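Local coordinates for putative lipoprotein (Bacteroides fragilis, PDB 3NQI) that is of unknown function but is probably a lipoprotein of the bacterial cell envelope, perhaps one that binds lipid, at residues G103-V108 against V114-F119; R131-T136 against K142-K147; N222-N225 against T231-I234. All blocks are in the same frame, centred on the assembly; numbering follows the deposited sequence.

Contact 1: residues G103-V108 against V114-F119; sequences GSLSFV and VAPFQF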
loop_
_atom_site.group_PDB
_atom_site.type_symbol
_atom_site.label_atom_id
_atom_site.label_comp_id
_atom_site.label_asym_id
_atom_site.label_seq_id
_atom_site.Cartn_x
_atom_site.Cartn_y
_atom_site.Cartn_z
ATOM N N GLY A 103 4.604 -11.310 -6.632
ATOM C CA GLY A 103 4.383 -12.665 -6.221
ATOM C C GLY A 103 2.924 -12.813 -5.882
ATOM O O GLY A 103 2.288 -13.760 -6.313
ATOM N N SER A 104 2.419 -11.901 -5.035
ATOM C CA SER A 104 0.999 -11.845 -4.677
ATOM C C SER A 104 0.736 -10.550 -3.926
ATOM O O SER A 104 1.666 -9.848 -3.538
ATOM C CB SER A 104 0.575 -13.036 -3.826
ATOM O OG SER A 104 1.394 -13.175 -2.685
ATOM N N LEU A 105 -0.545 -10.199 -3.779
ATOM C CA LEU A 105 -0.936 -9.052 -2.949
ATOM C C LEU A 105 -1.533 -9.627 -1.666
ATOM O O LEU A 105 -2.560 -9.189 -1.156
ATOM C CB LEU A 105 -1.946 -8.129 -3.613
ATOM C CG LEU A 105 -1.508 -7.537 -4.932
ATOM C CD1 LEU A 105 -2.578 -6.503 -5.457
ATOM C CD2 LEU A 105 -0.122 -6.909 -4.747
ATOM N N SER A 106 -0.815 -10.578 -1.115
ATOM C CA SER A 106 -1.192 -11.196 0.134
ATOM C C SER A 106 0.014 -11.851 0.817
ATOM O O SER A 106 0.948 -12.332 0.152
ATOM C CB SER A 106 -2.286 -12.223 -0.115
ATOM O OG SER A 106 -2.602 -12.926 1.075
ATOM N N PHE A 107 0.001 -11.848 2.143
ATOM C CA PHE A 107 1.013 -12.563 2.943
ATOM C C PHE A 107 0.451 -12.738 4.335
ATOM O O PHE A 107 -0.699 -12.343 4.596
ATOM C CB PHE A 107 2.391 -11.900 2.920
ATOM C CG PHE A 107 2.416 -10.421 3.309
ATOM C CD1 PHE A 107 2.290 -10.013 4.640
ATOM C CD2 PHE A 107 2.610 -9.458 2.354
ATOM C CE1 PHE A 107 2.329 -8.686 5.011
ATOM C CE2 PHE A 107 2.698 -8.099 2.706
ATOM C CZ PHE A 107 2.545 -7.693 4.020
ATOM N N VAL A 108 1.234 -13.343 5.212
ATOM C CA VAL A 108 0.789 -13.580 6.570
ATOM C C VAL A 108 1.080 -12.362 7.431
ATOM O O VAL A 108 2.183 -11.816 7.431
ATOM C CB VAL A 108 1.397 -14.883 7.145
ATOM C CG1 VAL A 108 1.054 -15.051 8.657
ATOM C CG2 VAL A 108 0.904 -16.073 6.331
ATOM N N VAL A 114 -3.445 -11.655 4.971
ATOM C CA VAL A 114 -4.102 -10.410 4.752
ATOM C C VAL A 114 -3.974 -10.140 3.251
ATOM O O VAL A 114 -3.054 -10.653 2.611
ATOM C CB VAL A 114 -3.435 -9.278 5.569
ATOM C CG1 VAL A 114 -1.939 -9.183 5.233
ATOM C CG2 VAL A 114 -4.159 -7.957 5.309
ATOM N N ALA A 115 -4.971 -9.453 2.717
ATOM C CA ALA A 115 -5.123 -9.127 1.283
ATOM C C ALA A 115 -5.439 -7.635 1.160
ATOM O O ALA A 115 -5.550 -6.939 2.198
ATOM C CB ALA A 115 -6.240 -10.024 0.657
ATOM N N PRO A 116 -5.543 -7.082 -0.067
ATOM C CA PRO A 116 -5.814 -5.642 -0.110
ATOM C C PRO A 116 -7.049 -5.298 0.700
ATOM O O PRO A 116 -8.037 -6.042 0.657
ATOM C CB PRO A 116 -6.076 -5.388 -1.595
ATOM C CG PRO A 116 -5.149 -6.433 -2.245
ATOM C CD PRO A 116 -5.366 -7.633 -1.418
ATOM N N PHE A 117 -6.971 -4.212 1.460
ATOM C CA PHE A 117 -8.014 -3.877 2.418
ATOM C C PHE A 117 -8.237 -2.388 2.583
ATOM O O PHE A 117 -7.422 -1.589 2.167
ATOM C CB PHE A 117 -7.768 -4.541 3.766
ATOM C CG PHE A 117 -6.579 -3.993 4.534
ATOM C CD1 PHE A 117 -5.330 -4.581 4.419
ATOM C CD2 PHE A 117 -6.737 -2.940 5.423
ATOM C CE1 PHE A 117 -4.248 -4.076 5.136
ATOM C CE2 PHE A 117 -5.670 -2.448 6.154
ATOM C CZ PHE A 117 -4.433 -3.016 6.028
ATOM N N GLN A 118 -9.354 -2.033 3.211
ATOM C CA GLN A 118 -9.716 -0.667 3.428
ATOM C C GLN A 118 -9.236 -0.228 4.787
ATOM O O GLN A 118 -9.548 -0.853 5.790
ATOM C CB GLN A 118 -11.241 -0.496 3.311
ATOM C CG GLN A 118 -11.648 0.985 3.348
ATOM C CD GLN A 118 -13.134 1.258 3.305
ATOM O OE1 GLN A 118 -13.954 0.328 3.282
ATOM N NE2 GLN A 118 -13.496 2.562 3.326
ATOM N N PHE A 119 -8.474 0.839 4.849
ATOM C CA PHE A 119 -8.043 1.379 6.155
ATOM C C PHE A 119 -9.070 2.392 6.714
ATOM O O PHE A 119 -9.459 2.356 7.904
ATOM C CB PHE A 119 -6.668 2.044 6.022
ATOM C CG PHE A 119 -6.200 2.683 7.277
ATOM C CD1 PHE A 119 -5.641 1.892 8.282
ATOM C CD2 PHE A 119 -6.366 4.052 7.498
ATOM C CE1 PHE A 119 -5.246 2.460 9.489
ATOM C CE2 PHE A 119 -5.974 4.629 8.699
ATOM C CZ PHE A 119 -5.380 3.808 9.699
#
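Leu105 and Pro116 form the tightly packed end of this contact. Both are buried, and their side chains cross at about a right angle. Leu105 CB lies 3.9 Å from Pro116 CG. Leu105 CD1 also comes close to Pro116 CG. The carbonyl of Leu105 turns to the same ring, with Leu105 O 3.2 Å from Pro116 CD. It also takes a CA-H...O contact, Ala115 CA to Leu105 O, at 3.5 Å. Ile217 and Ala219 pack on Leu105, while Tyr238 and Ile240 pack on Pro116. Beyond Ser106, the two runs become a short antiparallel beta hairpin, made by strands 107-109 and 112-114. Phe107 and Val114 are a hydrogen-bonded pair in it. Val114 N donates to Phe107 O at 2.9 Å. The return bond, Phe107 N to Val114 O, is weak at 3.3 Å. In one of the two conformers of Ser106, Ser106 OG also reaches Val114 O, at 2.8 Å and from above the carbonyl plane. That bond is less certain because the side chain is split. The side chains of Phe107 and Val114 leave the hairpin on one face, which lies on Pro127 of strand 123-132. This hairpin end is the looser and more open side, since Phe107 and Val114 are both partly exposed while Leu105 and Pro116 are buried. Val114 CG1 comes obliquely to the phenyl ring, 4.3 Å from Phe107 CE1, and the ring also meets that of Phe191.

Contact 2: residues R131-T136 against K142-K147; sequences RVKNVT and KNELAK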
loop_
_atom_site.group_PDB
_atom_site.type_symbol
_atom_site.label_atom_id
_atom_site.label_comp_id
_atom_site.label_asym_id
_atom_site.label_seq_id
_atom_site.Cartn_x
_atom_site.Cartn_y
_atom_site.Cartn_z
ATOM N N ARG A 131 9.806 -9.759 -5.276
ATOM C CA ARG A 131 11.172 -10.276 -5.329
ATOM C C ARG A 131 12.164 -9.149 -5.475
ATOM O O ARG A 131 12.008 -8.312 -6.352
ATOM C CB ARG A 131 11.321 -11.233 -6.524
ATOM C CG ARG A 131 10.632 -12.597 -6.329
ATOM C CD ARG A 131 10.438 -13.356 -7.655
ATOM N NE ARG A 131 9.273 -12.804 -8.302
ATOM C CZ ARG A 131 8.085 -13.388 -8.399
ATOM N NH1 ARG A 131 7.884 -14.638 -7.976
ATOM N NH2 ARG A 131 7.094 -12.689 -8.956
ATOM N N VAL A 132 13.193 -9.135 -4.630
ATOM C CA VAL A 132 14.263 -8.156 -4.724
ATOM C C VAL A 132 15.635 -8.790 -5.026
ATOM O O VAL A 132 15.822 -10.018 -4.973
ATOM C CB VAL A 132 14.319 -7.287 -3.438
ATOM C CG1 VAL A 132 12.949 -6.510 -3.255
ATOM C CG2 VAL A 132 14.635 -8.110 -2.192
ATOM N N LYS A 133 16.604 -7.931 -5.350
ATOM C CA LYS A 133 17.977 -8.366 -5.538
ATOM C C LYS A 133 18.568 -8.716 -4.175
ATOM O O LYS A 133 18.270 -8.069 -3.194
ATOM C CB LYS A 133 18.775 -7.249 -6.177
ATOM C CG LYS A 133 20.241 -7.560 -6.457
ATOM C CD LYS A 133 20.889 -6.376 -7.186
ATOM C CE LYS A 133 22.334 -6.666 -7.545
ATOM N NZ LYS A 133 22.905 -5.484 -8.205
ATOM N N ASN A 134 19.403 -9.743 -4.143
ATOM C CA ASN A 134 20.063 -10.159 -2.932
ATOM C C ASN A 134 21.257 -9.229 -2.667
ATOM O O ASN A 134 22.322 -9.400 -3.242
ATOM C CB ASN A 134 20.489 -11.636 -3.069
ATOM C CG ASN A 134 21.164 -12.184 -1.809
ATOM O OD1 ASN A 134 21.306 -11.490 -0.791
ATOM N ND2 ASN A 134 21.592 -13.445 -1.881
ATOM N N VAL A 135 21.054 -8.223 -1.841
ATOM C CA VAL A 135 22.113 -7.308 -1.474
ATOM C C VAL A 135 22.226 -7.374 0.025
ATOM O O VAL A 135 21.277 -7.773 0.693
ATOM C CB VAL A 135 21.856 -5.862 -1.950
ATOM C CG1 VAL A 135 21.985 -5.761 -3.474
ATOM C CG2 VAL A 135 20.504 -5.356 -1.453
ATOM N N THR A 136 23.375 -6.978 0.561
ATOM C CA THR A 136 23.621 -7.139 1.983
ATOM C C THR A 136 23.947 -5.859 2.771
ATOM O O THR A 136 23.578 -5.792 3.920
ATOM C CB THR A 136 24.719 -8.190 2.212
ATOM O OG1 THR A 136 25.917 -7.728 1.609
ATOM C CG2 THR A 136 24.319 -9.535 1.572
ATOM N N LYS A 142 18.530 -0.459 1.181
ATOM C CA LYS A 142 17.686 0.732 1.100
ATOM C C LYS A 142 17.587 1.196 -0.330
ATOM O O LYS A 142 16.479 1.504 -0.801
ATOM C CB LYS A 142 18.172 1.888 1.975
ATOM C CG LYS A 142 17.995 1.695 3.468
ATOM C CD LYS A 142 18.700 2.856 4.196
ATOM C CE LYS A 142 18.693 2.711 5.718
ATOM N NZ LYS A 142 19.398 3.875 6.354
ATOM N N ASN A 143 18.725 1.216 -1.022
ATOM C CA ASN A 143 18.764 1.613 -2.460
ATOM C C ASN A 143 17.924 0.670 -3.381
ATOM O O ASN A 143 17.303 1.153 -4.371
ATOM C CB ASN A 143 20.188 1.732 -2.936
ATOM C CG ASN A 143 20.289 2.198 -4.366
ATOM O OD1 ASN A 143 19.895 3.307 -4.711
ATOM N ND2 ASN A 143 20.788 1.330 -5.216
ATOM N N GLU A 144 17.984 -0.627 -3.082
ATOM C CA GLU A 144 17.288 -1.666 -3.807
ATOM C C GLU A 144 15.797 -1.484 -3.612
ATOM O O GLU A 144 15.047 -1.506 -4.583
ATOM C CB GLU A 144 17.682 -3.071 -3.321
ATOM C CG GLU A 144 16.890 -4.256 -3.839
ATOM C CD GLU A 144 16.712 -4.351 -5.347
ATOM O OE1 GLU A 144 17.437 -3.717 -6.135
ATOM O OE2 GLU A 144 15.827 -5.078 -5.788
ATOM N N LEU A 145 15.374 -1.318 -2.366
ATOM C CA LEU A 145 13.945 -1.115 -2.061
ATOM C C LEU A 145 13.351 0.088 -2.786
ATOM O O LEU A 145 12.201 0.017 -3.273
ATOM C CB LEU A 145 13.709 -1.080 -0.546
ATOM C CG LEU A 145 13.905 -2.390 0.263
ATOM C CD1 LEU A 145 13.813 -2.108 1.761
ATOM C CD2 LEU A 145 12.929 -3.515 -0.142
ATOM N N ALA A 146 14.133 1.158 -2.918
ATOM C CA ALA A 146 13.725 2.382 -3.636
ATOM C C ALA A 146 13.499 2.185 -5.128
ATOM O O ALA A 146 12.927 3.035 -5.757
ATOM C CB ALA A 146 14.757 3.482 -3.459
ATOM N N LYS A 147 14.035 1.121 -5.717
ATOM C CA LYS A 147 13.798 0.837 -7.122
ATOM C C LYS A 147 12.375 0.353 -7.448
ATOM O O LYS A 147 12.015 0.286 -8.606
ATOM C CB LYS A 147 14.776 -0.224 -7.609
ATOM C CG LYS A 147 16.217 0.268 -7.725
ATOM C CD LYS A 147 17.157 -0.803 -8.316
ATOM C CE LYS A 147 18.539 -0.226 -8.641
ATOM N NZ LYS A 147 18.673 0.592 -9.918
#
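Lys133 and Glu144 are the nearest backbone positions, with CA atoms 7.0 Å apart, where the chain leaving strand 123-132 passes helix 138-145. The gap is bridged by the buried side chain of Glu144. Its CG lies anti to the backbone N (chi1 171°), and a bend at chi2 turns the carboxylate to the other backbone. Glu144 OE2 accepts from Lys133 N at 3.0 Å. The bond is almost straight at the hydrogen, but the N-H arrives from well above the carboxylate plane, 63° out of it. The same OE2 has a salt bridge to Arg184 NE and a hydrogen bond to His148 NE2. Three donors thus converge on one oxygen of this buried residue, an environment that would probably stabilise the negative charge. The arrangement joins a strand to the helix that follows it in the chain, and the glutamate ties the chain just past the strand to the helix. Apolar groups line its path. Val132 CB lies 3.6 Å from Glu144 OE2, and Val135 CG2 lies 4.1 Å from Glu144 CB. Lys133 CB packs on the carboxylate carbon, Glu144 CD, at 3.7 Å. The extended lysine chain then leads away, leaving Lys133 NZ 6.1 Å from Glu144 OE1, too far for a salt bridge. At the exposed margin, Leu145 CD2 touches Val132 CG1 at 4.3 Å, and both residues also pack on Thr188 of strand 186-195.

Contact 3: residues N222-N225 against T231-I234; sequences NEYN and TSTI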
loop_
_atom_site.group_PDB
_atom_site.type_symbol
_atom_site.label_atom_id
_atom_site.label_comp_id
_atom_site.label_asym_id
_atom_site.label_seq_id
_atom_site.Cartn_x
_atom_site.Cartn_y
_atom_site.Cartn_z
ATOM N N ASN A 222 3.073 -13.526 -10.620
ATOM C CA ASN A 222 3.757 -14.747 -11.092
ATOM C C ASN A 222 4.338 -15.402 -9.847
ATOM O O ASN A 222 5.184 -14.810 -9.159
ATOM C CB ASN A 222 4.811 -14.353 -12.120
ATOM C CG ASN A 222 5.652 -15.546 -12.669
ATOM O OD1 ASN A 222 5.875 -16.578 -11.996
ATOM N ND2 ASN A 222 6.122 -15.385 -13.907
ATOM N N GLU A 223 3.804 -16.568 -9.516
ATOM C CA GLU A 223 4.164 -17.311 -8.318
ATOM C C GLU A 223 5.526 -18.013 -8.444
ATOM O O GLU A 223 6.023 -18.519 -7.442
ATOM C CB GLU A 223 3.123 -18.424 -8.032
ATOM N N TYR A 224 6.107 -18.075 -9.644
ATOM C CA TYR A 224 7.324 -18.906 -9.876
ATOM C C TYR A 224 8.607 -18.161 -10.138
ATOM O O TYR A 224 9.652 -18.599 -9.727
ATOM C CB TYR A 224 7.078 -19.869 -11.026
ATOM C CG TYR A 224 5.948 -20.779 -10.687
ATOM C CD1 TYR A 224 6.043 -21.628 -9.599
ATOM C CD2 TYR A 224 4.760 -20.753 -11.394
ATOM C CE1 TYR A 224 5.006 -22.453 -9.238
ATOM C CE2 TYR A 224 3.699 -21.591 -11.039
ATOM C CZ TYR A 224 3.839 -22.429 -9.952
ATOM O OH TYR A 224 2.832 -23.268 -9.562
ATOM N N ASN A 225 8.541 -17.050 -10.843
ATOM C CA ASN A 225 9.755 -16.296 -11.206
ATOM C C ASN A 225 9.413 -14.842 -11.411
ATOM O O ASN A 225 8.258 -14.462 -11.340
ATOM C CB ASN A 225 10.406 -16.911 -12.460
ATOM C CG ASN A 225 9.467 -16.954 -13.659
ATOM O OD1 ASN A 225 9.063 -15.930 -14.176
ATOM N ND2 ASN A 225 9.155 -18.151 -14.134
ATOM N N THR A 231 4.890 -17.430 -19.239
ATOM C CA THR A 231 3.570 -18.013 -19.297
ATOM C C THR A 231 3.001 -18.254 -17.875
ATOM O O THR A 231 1.811 -18.517 -17.760
ATOM C CB THR A 231 3.491 -19.295 -20.191
ATOM O OG1 THR A 231 4.441 -20.245 -19.730
ATOM C CG2 THR A 231 3.819 -18.951 -21.651
ATOM N N SER A 232 3.812 -18.147 -16.812
ATOM C CA SER A 232 3.271 -18.229 -15.450
ATOM C C SER A 232 2.686 -16.922 -14.900
ATOM O O SER A 232 2.125 -16.928 -13.800
ATOM C CB SER A 232 4.311 -18.732 -14.461
ATOM O OG SER A 232 4.465 -20.128 -14.606
ATOM N N THR A 233 2.867 -15.810 -15.607
ATOM C CA THR A 233 2.344 -14.531 -15.177
ATOM C C THR A 233 0.847 -14.566 -15.453
ATOM O O THR A 233 0.437 -14.853 -16.572
ATOM C CB THR A 233 2.996 -13.359 -15.931
ATOM O OG1 THR A 233 4.409 -13.376 -15.686
ATOM C CG2 THR A 233 2.383 -11.958 -15.479
ATOM N N ILE A 234 0.038 -14.316 -14.423
ATOM C CA ILE A 234 -1.405 -14.281 -14.565
ATOM C C ILE A 234 -1.920 -12.927 -14.105
ATOM O O ILE A 234 -1.231 -12.142 -13.430
ATOM C CB ILE A 234 -2.088 -15.394 -13.734
ATOM C CG1 ILE A 234 -1.773 -15.237 -12.246
ATOM C CG2 ILE A 234 -1.679 -16.798 -14.254
ATOM C CD1 ILE A 234 -2.770 -15.872 -11.296
HETATM O O HOH W 1 1.861 -17.585 -11.250
#
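Asn222 and Thr233 cross side chains at about a right angle, with the asparagine amide turned to the threonine hydroxyl. Asn222 ND2 donates to Thr233 OG1 at 3.2 Å. The hydroxyl lies 23° out of the amide plane, and the bond is bent at the hydrogen. The same Thr233 OG1 is also hydrogen-bonded to Leu228 O, within the loop between the two segments. The other end of the amide serves its own segment. With CG anti to the backbone N (chi1 178°), Asn222 OD1 lies over the chain that follows and takes two backbone N-H groups. Tyr224 N comes to Asn222 OD1 in the carbonyl plane at 2.8 Å. Asn225 N comes to Asn222 OD1 from above that plane at 2.9 Å. Bonds at both ends of the amide fix its rotation. Ser232 fills the angle between Asn222 and Tyr224. Ser232 CB lies 3.6 Å from Asn222 OD1. Ser232 OG meets the tyrosine ring at the edge, 3.3 Å from Tyr224 CD2, while Glu223 CB, the last atom modelled of that side chain, sits over one face of the ring. A water joins the two backbones, accepting from Glu223 N at 2.8 Å and donating to Ser232 O at 2.6 Å. The bonds to Asn222 OD1 make an Asx turn that extends into an Asx motif. Here it shapes the start of the long connection of a beta hairpin, between antiparallel strands 214-221 and 234-241.

Arg131, in segment 131-136 of contact 2, reaches towards the other two contacts. Arg131 NH2 lies 2.9 Å from Asn222 O of contact 3, a probable hydrogen bond. The same Arg131 NH2 is 3.7 Å from Gly103 N of contact 1, a packing approach. Contacts 1 and 3 come within about 4 Å at their nearest atoms without touching. The centres of contacts 1 and 2 are about 21 Å apart. Those of contacts 1 and 3 are about 18 Å apart. The side chain of Val135 in contact 2 is about 11 Å from a cadmium ion. The side chains of Phe107 and Thr233 each come within about 4 Å of bound PEG, probably from the crystallisation liquor.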